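Long-range contacts in 4-hydroxyphenylpyruvate dioxygenase (Pseudomonas putida, PDB 5HMQ), which catalyses the dehydration of 3-dehydroshikimate to protocatechuate in a metal-dependent TIM-barrel domain fused to a C-terminal domain resembling hydroxyphenylpyruvate dioxygenase: residues 167-172 against 195-200; 212-217 against 238-243; 99-104 against 136-141; 221-226 against 268-273. One frame throughout, in Å; residues are numbered along the deposited sequence.

Contact 1. Residues 167-172 against 195-200. With MG (magnesium ion), chain K.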
# COMPACT_ATOMS: atom_id res chain seq x y z
N ASP C 167 7.87 -8.53 25.74
CA ASP C 167 7.60 -7.85 24.48
C ASP C 167 8.85 -7.08 24.09
O ASP C 167 9.24 -6.14 24.80
CB ASP C 167 6.39 -6.92 24.61
CG ASP C 167 6.02 -6.21 23.31
OD1 ASP C 167 6.91 -5.65 22.64
OD2 ASP C 167 4.82 -6.22 22.96
N SER C 168 9.46 -7.46 22.97
CA SER C 168 10.76 -6.89 22.61
C SER C 168 10.69 -5.39 22.40
O SER C 168 11.66 -4.68 22.72
CB SER C 168 11.31 -7.57 21.35
OG SER C 168 10.46 -7.35 20.24
N PHE C 169 9.57 -4.86 21.90
CA PHE C 169 9.50 -3.42 21.69
C PHE C 169 9.45 -2.68 23.02
O PHE C 169 10.17 -1.69 23.21
CB PHE C 169 8.28 -3.04 20.84
CG PHE C 169 8.18 -1.56 20.59
CD1 PHE C 169 7.58 -0.72 21.51
CD2 PHE C 169 8.72 -1.01 19.44
CE1 PHE C 169 7.52 0.64 21.30
CE2 PHE C 169 8.65 0.35 19.21
CZ PHE C 169 8.04 1.17 20.14
N HIS C 170 8.60 -3.12 23.94
CA HIS C 170 8.45 -2.41 25.21
C HIS C 170 9.76 -2.37 25.99
O HIS C 170 10.02 -1.41 26.72
CB HIS C 170 7.35 -3.06 26.06
CG HIS C 170 5.97 -2.85 25.52
ND1 HIS C 170 5.45 -1.59 25.29
CD2 HIS C 170 5.00 -3.73 25.18
CE1 HIS C 170 4.22 -1.71 24.82
NE2 HIS C 170 3.92 -3.00 24.75
N THR C 171 10.60 -3.40 25.83
CA THR C 171 11.89 -3.41 26.51
C THR C 171 12.93 -2.58 25.77
O THR C 171 13.61 -1.74 26.37
CB THR C 171 12.37 -4.86 26.68
OG1 THR C 171 11.48 -5.56 27.55
CG2 THR C 171 13.78 -4.88 27.27
N LEU C 172 13.07 -2.80 24.46
CA LEU C 172 14.13 -2.14 23.71
C LEU C 172 13.83 -0.69 23.36
O LEU C 172 14.77 0.08 23.12
CB LEU C 172 14.44 -2.94 22.44
CG LEU C 172 14.98 -4.35 22.66
CD1 LEU C 172 15.38 -5.00 21.34
CD2 LEU C 172 16.16 -4.32 23.62
N ALA C 195 8.72 -7.79 18.31
CA ALA C 195 8.31 -6.65 17.50
C ALA C 195 9.52 -5.77 17.26
O ALA C 195 10.12 -5.27 18.21
CB ALA C 195 7.19 -5.86 18.18
N ASP C 196 9.85 -5.54 15.99
CA ASP C 196 10.96 -4.67 15.62
C ASP C 196 10.44 -3.27 15.30
O ASP C 196 9.24 -3.05 15.15
CB ASP C 196 11.72 -5.26 14.43
CG ASP C 196 13.16 -4.80 14.36
OD1 ASP C 196 13.54 -3.93 15.17
OD2 ASP C 196 13.91 -5.31 13.50
N ALA C 197 11.38 -2.32 15.20
CA ALA C 197 11.02 -0.93 14.94
C ALA C 197 12.26 -0.11 14.60
O ALA C 197 13.37 -0.44 15.04
CB ALA C 197 10.30 -0.32 16.14
N PRO C 198 12.11 0.97 13.84
CA PRO C 198 13.21 1.93 13.71
C PRO C 198 13.42 2.68 15.02
O PRO C 198 12.49 2.90 15.79
CB PRO C 198 12.73 2.88 12.60
CG PRO C 198 11.24 2.82 12.70
CD PRO C 198 10.92 1.39 13.06
N ILE C 199 14.67 3.06 15.26
CA ILE C 199 15.00 3.83 16.45
C ILE C 199 14.61 5.28 16.20
O ILE C 199 15.17 5.94 15.32
CB ILE C 199 16.49 3.71 16.81
CG1 ILE C 199 16.88 2.25 17.00
CG2 ILE C 199 16.78 4.48 18.09
CD1 ILE C 199 16.03 1.50 18.01
N LEU C 200 13.64 5.78 16.97
CA LEU C 200 13.10 7.11 16.79
C LEU C 200 13.04 7.84 18.12
O LEU C 200 12.68 7.25 19.14
CB LEU C 200 11.70 7.04 16.16
CG LEU C 200 11.63 6.36 14.79
CD1 LEU C 200 10.19 6.00 14.46
CD2 LEU C 200 12.20 7.29 13.72
MG MG K . 2.84 -6.61 23.54
O HOH W 1 2.26 -4.72 23.64
O HOH W 2 0.91 -7.10 23.96
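At the C-terminal ends of two neighbouring strands of the TIM barrel, 162-167 and 189-194, the chain turns off in different ways: residues 168-172 wind into a short helix, while 195-200 run on as irregular loop. Two side chains of the helix's first turn reach across to the loop. Ser168 holds OG between its backbone N and carbonyl carbon (chi1 63°), which aims the hydroxyl straight at the loop backbone. There it accepts a nearly linear hydrogen bond from Ala195 N, 2.6 Å from OG, with an N-H...O angle of 168°. Phe169, its CG anti to the backbone N, lies further along the loop. Its CB rests on Ala195 CB at 4.0 Å, and the ring presents an edge to the methyl of Ala197, which lies near the ring plane; Trp207 meets the same ring edge-to-face. Asp167, the N-cap of the helix, divides its carboxylate between two tasks. OD1 takes weak capping bonds from the amides of Phe169 and His170, so the helix start probably helps to fix the group's rotation, and OD2 is left to bind magnesium and to accept from Arg212 NH1. His170 takes part in the metal's second shell: its NE2 lies 2.6 Å from water 1, at the ring edge, and that water is itself a ligand of the ion, 2.0 Å from MG.

Contact 2. Residues 212-217 against 238-243. With MG (magnesium ion), chain K.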
# COMPACT_ATOMS: atom_id res chain seq x y z
N ARG C 212 5.90 -0.38 14.65
CA ARG C 212 6.31 -1.77 14.85
C ARG C 212 6.38 -2.48 13.50
O ARG C 212 5.56 -2.24 12.61
CB ARG C 212 5.35 -2.49 15.78
CG ARG C 212 5.61 -2.27 17.26
CD ARG C 212 4.65 -3.09 18.10
NE ARG C 212 4.72 -2.75 19.52
CZ ARG C 212 4.67 -3.64 20.50
NH1 ARG C 212 4.54 -4.93 20.23
NH2 ARG C 212 4.74 -3.24 21.76
N CYS C 213 7.37 -3.35 13.35
CA CYS C 213 7.51 -4.16 12.14
C CYS C 213 8.12 -5.50 12.52
O CYS C 213 8.46 -5.74 13.69
CB CYS C 213 8.34 -3.43 11.07
SG CYS C 213 9.92 -2.79 11.67
N PHE C 214 8.27 -6.38 11.53
CA PHE C 214 8.75 -7.73 11.81
C PHE C 214 10.25 -7.73 12.07
O PHE C 214 10.98 -6.86 11.58
CB PHE C 214 8.43 -8.65 10.64
CG PHE C 214 6.96 -8.91 10.45
CD1 PHE C 214 6.15 -9.15 11.55
CD2 PHE C 214 6.39 -8.92 9.19
CE1 PHE C 214 4.79 -9.39 11.39
CE2 PHE C 214 5.04 -9.16 9.02
CZ PHE C 214 4.24 -9.40 10.12
N PRO C 215 10.73 -8.68 12.88
CA PRO C 215 12.17 -8.78 13.17
C PRO C 215 13.02 -8.75 11.91
O PRO C 215 12.79 -9.51 10.96
CB PRO C 215 12.29 -10.12 13.90
CG PRO C 215 10.96 -10.31 14.54
CD PRO C 215 9.94 -9.67 13.64
N GLY C 216 14.00 -7.85 11.89
CA GLY C 216 14.86 -7.66 10.75
C GLY C 216 14.48 -6.48 9.88
O GLY C 216 15.33 -6.00 9.11
N GLN C 217 13.25 -6.00 9.98
CA GLN C 217 12.80 -4.85 9.21
C GLN C 217 13.06 -3.52 9.91
O GLN C 217 12.94 -2.47 9.27
CB GLN C 217 11.30 -4.98 8.90
CG GLN C 217 10.96 -6.21 8.07
CD GLN C 217 9.47 -6.39 7.87
OE1 GLN C 217 8.66 -5.96 8.69
NE2 GLN C 217 9.09 -7.04 6.77
N LEU C 238 6.70 -18.49 20.55
CA LEU C 238 7.44 -17.34 20.02
C LEU C 238 6.54 -16.62 19.03
O LEU C 238 6.21 -17.19 17.98
CB LEU C 238 8.74 -17.77 19.36
CG LEU C 238 9.57 -16.64 18.75
CD1 LEU C 238 10.20 -15.76 19.82
CD2 LEU C 238 10.62 -17.19 17.79
N SER C 239 6.17 -15.38 19.33
CA SER C 239 5.08 -14.73 18.62
C SER C 239 5.52 -13.38 18.07
O SER C 239 6.63 -12.90 18.29
CB SER C 239 3.86 -14.55 19.52
OG SER C 239 2.72 -14.19 18.76
N LEU C 240 4.59 -12.76 17.33
CA LEU C 240 4.79 -11.48 16.66
C LEU C 240 3.60 -10.58 16.99
O LEU C 240 2.45 -11.02 16.89
CB LEU C 240 4.90 -11.65 15.15
CG LEU C 240 6.05 -12.50 14.63
CD1 LEU C 240 5.80 -12.88 13.19
CD2 LEU C 240 7.36 -11.75 14.77
N GLU C 241 3.87 -9.33 17.35
CA GLU C 241 2.81 -8.37 17.64
C GLU C 241 3.15 -7.05 16.95
O GLU C 241 4.01 -6.30 17.42
CB GLU C 241 2.59 -8.18 19.13
CG GLU C 241 1.35 -7.34 19.45
CD GLU C 241 1.27 -6.92 20.90
OE1 GLU C 241 2.33 -6.70 21.52
OE2 GLU C 241 0.14 -6.81 21.42
N ILE C 242 2.47 -6.79 15.83
CA ILE C 242 2.53 -5.51 15.14
C ILE C 242 1.13 -4.91 15.18
O ILE C 242 0.14 -5.64 15.23
CB ILE C 242 2.99 -5.72 13.67
CG1 ILE C 242 4.35 -6.41 13.63
CG2 ILE C 242 3.02 -4.40 12.90
CD1 ILE C 242 5.37 -5.78 14.51
N PHE C 243 1.06 -3.58 15.17
CA PHE C 243 -0.23 -2.90 15.22
C PHE C 243 -0.45 -2.26 13.86
O PHE C 243 0.04 -1.16 13.59
CB PHE C 243 -0.27 -1.88 16.35
CG PHE C 243 -0.13 -2.49 17.72
CD1 PHE C 243 -1.16 -3.23 18.27
CD2 PHE C 243 1.04 -2.32 18.45
CE1 PHE C 243 -1.03 -3.80 19.53
CE2 PHE C 243 1.17 -2.88 19.71
CZ PHE C 243 0.14 -3.63 20.25
MG MG K . 2.84 -6.61 23.54
O HOH W 2 0.91 -7.10 23.96
O HOH W 1 2.26 -4.72 23.64
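The catalytic metal site of the TIM barrel supplies the centre of this contact, where Glu241 binds magnesium and Arg212 reaches in from the loop after helix 204-211. Glu241 is extended, its CG anti to the backbone N, and puts OE1 2.1 Å from MG; OE2 accepts from water 2, another ligand of the ion, and from Gln63. Arg212, extended from CG to NE, crosses this side chain obliquely, with guanidinium and carboxylate planes 83° apart. Its NH1 donates to Glu241 O at 3.2 Å, the oxygen lying in the guanidinium plane, and passes 3.1 Å from Glu241 OE1. NH1 also bonds Asp167 and NE bonds Ser208, so the group is gripped on several sides; its positive charge probably eases the crowding of carboxylates round the metal. Phe243 lies alongside, its CE2 3.5 Å above one face of the guanidinium, toward the rim. Behind this polar end the packing turns apolar. Ile242 CD1 touches Arg212 CB at 3.5 Å, while its CG1 meets Phe214 CE1 at 3.8 Å. Pro215, in the type II turn from Phe214 to Gln217, then packs its CD on Leu240 CD2. Helix 252-276 adjoins this apolar end through Ser262 and Leu263, strand 189-194 reaches Pro215 with Met194, and helix 168-172 flanks Arg212 with Phe169 and His170.

Contact 3. Residues 99-104 against 136-141. With MG (magnesium ion), chain K.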
# COMPACT_ATOMS: atom_id res chain seq x y z
N LEU C 99 -3.30 -12.12 28.29
CA LEU C 99 -2.29 -11.10 28.54
C LEU C 99 -2.91 -9.95 29.32
O LEU C 99 -3.93 -9.39 28.92
CB LEU C 99 -1.69 -10.60 27.22
CG LEU C 99 -0.52 -9.60 27.24
CD1 LEU C 99 0.32 -9.77 25.99
CD2 LEU C 99 -0.99 -8.16 27.36
N VAL C 100 -2.28 -9.61 30.44
CA VAL C 100 -2.66 -8.45 31.24
C VAL C 100 -1.53 -7.43 31.10
O VAL C 100 -0.40 -7.68 31.52
CB VAL C 100 -2.89 -8.82 32.71
CG1 VAL C 100 -3.07 -7.56 33.56
CG2 VAL C 100 -4.10 -9.73 32.84
N CYS C 101 -1.83 -6.29 30.49
CA CYS C 101 -0.84 -5.24 30.32
C CYS C 101 -0.94 -4.24 31.46
O CYS C 101 -2.02 -3.96 31.98
CB CYS C 101 -1.00 -4.54 28.97
SG CYS C 101 -2.68 -4.04 28.54
N SER C 102 0.22 -3.72 31.86
CA SER C 102 0.30 -2.92 33.08
C SER C 102 -0.61 -1.69 33.00
O SER C 102 -0.89 -1.17 31.92
CB SER C 102 1.75 -2.49 33.33
OG SER C 102 2.29 -1.81 32.21
N ASN C 103 -1.06 -1.25 34.16
CA ASN C 103 -2.04 -0.17 34.25
C ASN C 103 -1.46 1.13 33.69
O ASN C 103 -0.29 1.45 33.90
CB ASN C 103 -2.46 0.04 35.71
CG ASN C 103 -3.84 0.63 35.84
OD1 ASN C 103 -4.20 1.57 35.12
ND2 ASN C 103 -4.63 0.11 36.77
N VAL C 104 -2.30 1.88 32.98
CA VAL C 104 -1.91 3.17 32.43
C VAL C 104 -2.70 4.33 33.01
O VAL C 104 -2.37 5.49 32.72
CB VAL C 104 -2.00 3.19 30.89
CG1 VAL C 104 -1.13 2.10 30.29
CG2 VAL C 104 -3.45 3.03 30.45
N GLU C 136 2.31 -8.27 31.29
CA GLU C 136 3.17 -7.55 30.37
C GLU C 136 3.26 -6.09 30.79
O GLU C 136 2.24 -5.46 31.09
CB GLU C 136 2.64 -7.63 28.93
CG GLU C 136 3.43 -6.80 27.93
CD GLU C 136 2.66 -6.52 26.65
OE1 GLU C 136 3.18 -6.84 25.56
OE2 GLU C 136 1.53 -6.00 26.75
N ALA C 137 4.48 -5.55 30.80
CA ALA C 137 4.70 -4.14 31.08
C ALA C 137 4.61 -3.34 29.79
O ALA C 137 5.34 -3.62 28.83
CB ALA C 137 6.06 -3.91 31.74
N LEU C 138 3.71 -2.37 29.75
CA LEU C 138 3.73 -1.38 28.69
C LEU C 138 4.82 -0.36 28.98
O LEU C 138 5.01 0.05 30.13
CB LEU C 138 2.37 -0.69 28.57
CG LEU C 138 1.18 -1.60 28.28
CD1 LEU C 138 -0.12 -0.81 28.27
CD2 LEU C 138 1.37 -2.35 26.97
N ALA C 139 5.54 0.05 27.94
CA ALA C 139 6.62 1.02 28.12
C ALA C 139 6.13 2.34 28.70
O ALA C 139 6.94 3.10 29.23
CB ALA C 139 7.34 1.26 26.79
N TRP C 140 4.83 2.62 28.60
CA TRP C 140 4.25 3.83 29.17
C TRP C 140 3.36 3.54 30.38
O TRP C 140 2.47 4.33 30.69
CB TRP C 140 3.45 4.58 28.10
CG TRP C 140 2.45 3.72 27.40
CD1 TRP C 140 1.14 3.54 27.74
CD2 TRP C 140 2.67 2.91 26.24
NE1 TRP C 140 0.53 2.68 26.87
CE2 TRP C 140 1.46 2.27 25.94
CE3 TRP C 140 3.79 2.66 25.43
CZ2 TRP C 140 1.32 1.40 24.85
CZ3 TRP C 140 3.65 1.80 24.36
CH2 TRP C 140 2.42 1.18 24.08
N GLY C 141 3.58 2.41 31.05
CA GLY C 141 2.81 2.10 32.24
C GLY C 141 3.01 3.14 33.33
O GLY C 141 4.09 3.70 33.50
MG MG K . 2.84 -6.61 23.54
O HOH W 2 0.91 -7.10 23.96
O HOH W 1 2.26 -4.72 23.64
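Glu136 leaves the sheet with CG anti to its backbone N (chi1 175°) and continues extended toward the magnesium ion. Its CB lies 4.0 Å from Leu99 CD2, and further out CD passes the other methyl, CD1, of the same leucine. At the tip the two oxygens part company: OE1 binds the metal, 2.1 Å from MG, whereas OE2 points across to Leu99 CD2 at 3.4 Å and faces Cys101 CB at 3.7 Å. The stem of this ligand is fixed by the parallel barrel of the TIM fold, in which strand 97-101 pairs with strand 132-136. Glu136 N donates almost straight to Val100 O at 2.8 Å, and Glu136 O accepts from Ser102 N nearly along its C=O axis. Beyond the last bridge, Ser102 OG takes over from the backbone and receives Leu138 N at 2.9 Å, while also bonding Val144 O. Leu138 opens a type I turn ending at Gly141 and packs its CG on Cys101 CB. Val104 CG1 closes the far end, touching Leu138 CD1 at 3.7 Å and lying against CD1 of Trp140, whose ring carries Leu138 CB 4.1 Å above the centre of one face.

Contact 4. Residues 221-226 against 268-273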
# COMPACT_ATOMS: atom_id res chain seq x y z
N ASP C 221 17.78 -4.87 18.25
CA ASP C 221 18.57 -6.09 18.35
C ASP C 221 17.67 -7.21 18.84
O ASP C 221 17.58 -7.50 20.03
CB ASP C 221 19.77 -5.87 19.27
CG ASP C 221 20.70 -7.07 19.32
OD1 ASP C 221 20.60 -7.94 18.44
OD2 ASP C 221 21.52 -7.14 20.26
N MSE C 222 16.99 -7.85 17.89
CA MSE C 222 16.04 -8.93 18.19
C MSE C 222 16.73 -10.14 18.80
O MSE C 222 16.27 -10.70 19.80
CB MSE C 222 15.31 -9.34 16.92
CG MSE C 222 14.58 -8.19 16.25
SE MSE C 222 12.79 -7.95 16.95
CE MSE C 222 13.00 -6.46 18.11
N ALA C 223 17.83 -10.56 18.17
CA ALA C 223 18.55 -11.74 18.65
C ALA C 223 19.11 -11.50 20.04
O ALA C 223 19.14 -12.42 20.87
CB ALA C 223 19.68 -12.10 17.67
N GLY C 224 19.54 -10.27 20.33
CA GLY C 224 20.01 -9.95 21.67
C GLY C 224 18.92 -9.94 22.72
O GLY C 224 19.23 -9.95 23.91
N PHE C 225 17.66 -9.90 22.29
CA PHE C 225 16.53 -9.98 23.21
C PHE C 225 16.08 -11.42 23.42
O PHE C 225 15.74 -11.81 24.54
CB PHE C 225 15.37 -9.13 22.68
CG PHE C 225 14.19 -9.06 23.60
CD1 PHE C 225 14.16 -8.17 24.66
CD2 PHE C 225 13.09 -9.89 23.40
CE1 PHE C 225 13.07 -8.11 25.50
CE2 PHE C 225 12.00 -9.83 24.25
CZ PHE C 225 11.99 -8.94 25.30
N LEU C 226 16.07 -12.22 22.35
CA LEU C 226 15.65 -13.61 22.45
C LEU C 226 16.71 -14.47 23.11
O LEU C 226 16.38 -15.47 23.76
CB LEU C 226 15.30 -14.15 21.07
CG LEU C 226 14.69 -15.56 21.02
CD1 LEU C 226 13.45 -15.63 21.90
CD2 LEU C 226 14.35 -15.95 19.58
N GLU C 268 17.57 -18.15 13.41
CA GLU C 268 18.94 -18.40 12.97
C GLU C 268 19.89 -17.37 13.56
O GLU C 268 20.96 -17.73 14.09
CB GLU C 268 19.01 -18.38 11.44
CG GLU C 268 20.43 -18.28 10.92
CD GLU C 268 20.48 -18.05 9.42
OE1 GLU C 268 19.99 -16.99 8.97
OE2 GLU C 268 20.97 -18.92 8.69
N GLN C 269 19.53 -16.09 13.49
CA GLN C 269 20.37 -15.05 14.07
C GLN C 269 20.48 -15.19 15.57
O GLN C 269 21.53 -14.89 16.15
CB GLN C 269 19.84 -13.66 13.71
CG GLN C 269 19.84 -13.37 12.23
CD GLN C 269 21.22 -13.51 11.63
OE1 GLN C 269 21.45 -14.36 10.77
NE2 GLN C 269 22.15 -12.68 12.09
N THR C 270 19.42 -15.66 16.22
CA THR C 270 19.53 -15.88 17.65
C THR C 270 20.44 -17.07 17.93
O THR C 270 21.34 -16.97 18.77
CB THR C 270 18.14 -16.10 18.26
OG1 THR C 270 17.32 -14.95 18.02
CG2 THR C 270 18.24 -16.33 19.76
N ARG C 271 20.33 -18.14 17.13
CA ARG C 271 21.20 -19.29 17.32
C ARG C 271 22.66 -18.90 17.18
O ARG C 271 23.50 -19.25 18.02
CB ARG C 271 20.86 -20.40 16.32
CG ARG C 271 21.84 -21.57 16.38
CD ARG C 271 21.47 -22.71 15.45
NE ARG C 271 21.36 -22.28 14.06
CZ ARG C 271 22.41 -22.01 13.28
NH1 ARG C 271 23.64 -22.14 13.75
NH2 ARG C 271 22.23 -21.62 12.03
N LEU C 272 22.99 -18.13 16.14
CA LEU C 272 24.37 -17.69 15.95
C LEU C 272 24.84 -16.84 17.12
O LEU C 272 26.01 -16.90 17.51
CB LEU C 272 24.50 -16.92 14.64
CG LEU C 272 24.26 -17.71 13.35
CD1 LEU C 272 24.06 -16.78 12.17
CD2 LEU C 272 25.41 -18.68 13.11
N ARG C 273 23.94 -16.03 17.68
CA ARG C 273 24.31 -15.21 18.83
C ARG C 273 24.68 -16.07 20.03
O ARG C 273 25.66 -15.79 20.72
CB ARG C 273 23.17 -14.25 19.18
CG ARG C 273 23.46 -13.36 20.37
CD ARG C 273 24.44 -12.26 19.99
NE ARG C 273 23.96 -11.47 18.86
CZ ARG C 273 23.26 -10.34 18.98
NH1 ARG C 273 22.97 -9.86 20.18
NH2 ARG C 273 22.87 -9.68 17.90
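Charge dominates the solvent-facing end of this helix pair. Asp221 and Arg273 meet tip to tip in a salt bridge with two bonds: Arg273 NH2 donates to Asp221 OD1 at 2.9 Å, and Arg273 NH1 to Asp221 OD2 at 3.1 Å. Both carboxylate oxygens use their syn lone pairs. The fork is not quite flat, for the carboxylate and guanidinium planes stand 34° apart; the NH1 bond stays in the guanidinium plane, and the NH2 bond is tilted from it. Arg273 comes to this end-on grip by bending at chi2 and chi3, which turns NH1 and NH2 toward the start of helix 222-231.

A capping bond shares one of the same oxygens. Asp221 is the N-cap of helix 222-231, and its OD1 also receives Gly224 N, 3.2 Å away and well above the carboxylate plane. That one atom ties the helix start to the arginine. The two helices belong to the outer layer of the TIM barrel, helix 222-231 preceding strand 238-240 and helix 252-276 following it; their axes approach to 8.4 Å and cross at -65°.

Close contacts of small groups allow that approach. Ala223 CB sits 3.7 Å from Gln269 O and also over one face of the Arg273 guanidinium, offset to its rim, while Gly224 CA comes within 3.3 Å of Arg273 NH1. Deeper in, Leu226 and Thr270 cross at about a right angle, CG of the leucine 3.8 Å from the threonine methyl CG2. The hydroxyl OG1 of Thr270 touches Leu226 CD2 as well, and is hydrogen-bonded to Leu266 O of its own helix.

Contacts 1, 2 and 3 converge on one magnesium ion from successive parts of the barrel mouth, bringing Asp167, Glu241 and Glu136; Gln193 completes the protein ligands. All three are buried, yet their chemistry differs: contact 3 is built on parallel strand pairing, contact 1 on a helix start against a loop, and contact 2 on an arginine threaded among carboxylates. Contacts 1 and 2 also join directly, Asp196 O lying 2.6 Å from Cys213 N. Contact 4 is the more exposed one, a helix crossing in the outer layer, with its salt bridge away from the metal; selenomethionine Met222 and Phe225 of its first helix pack against Ser168 of contact 1.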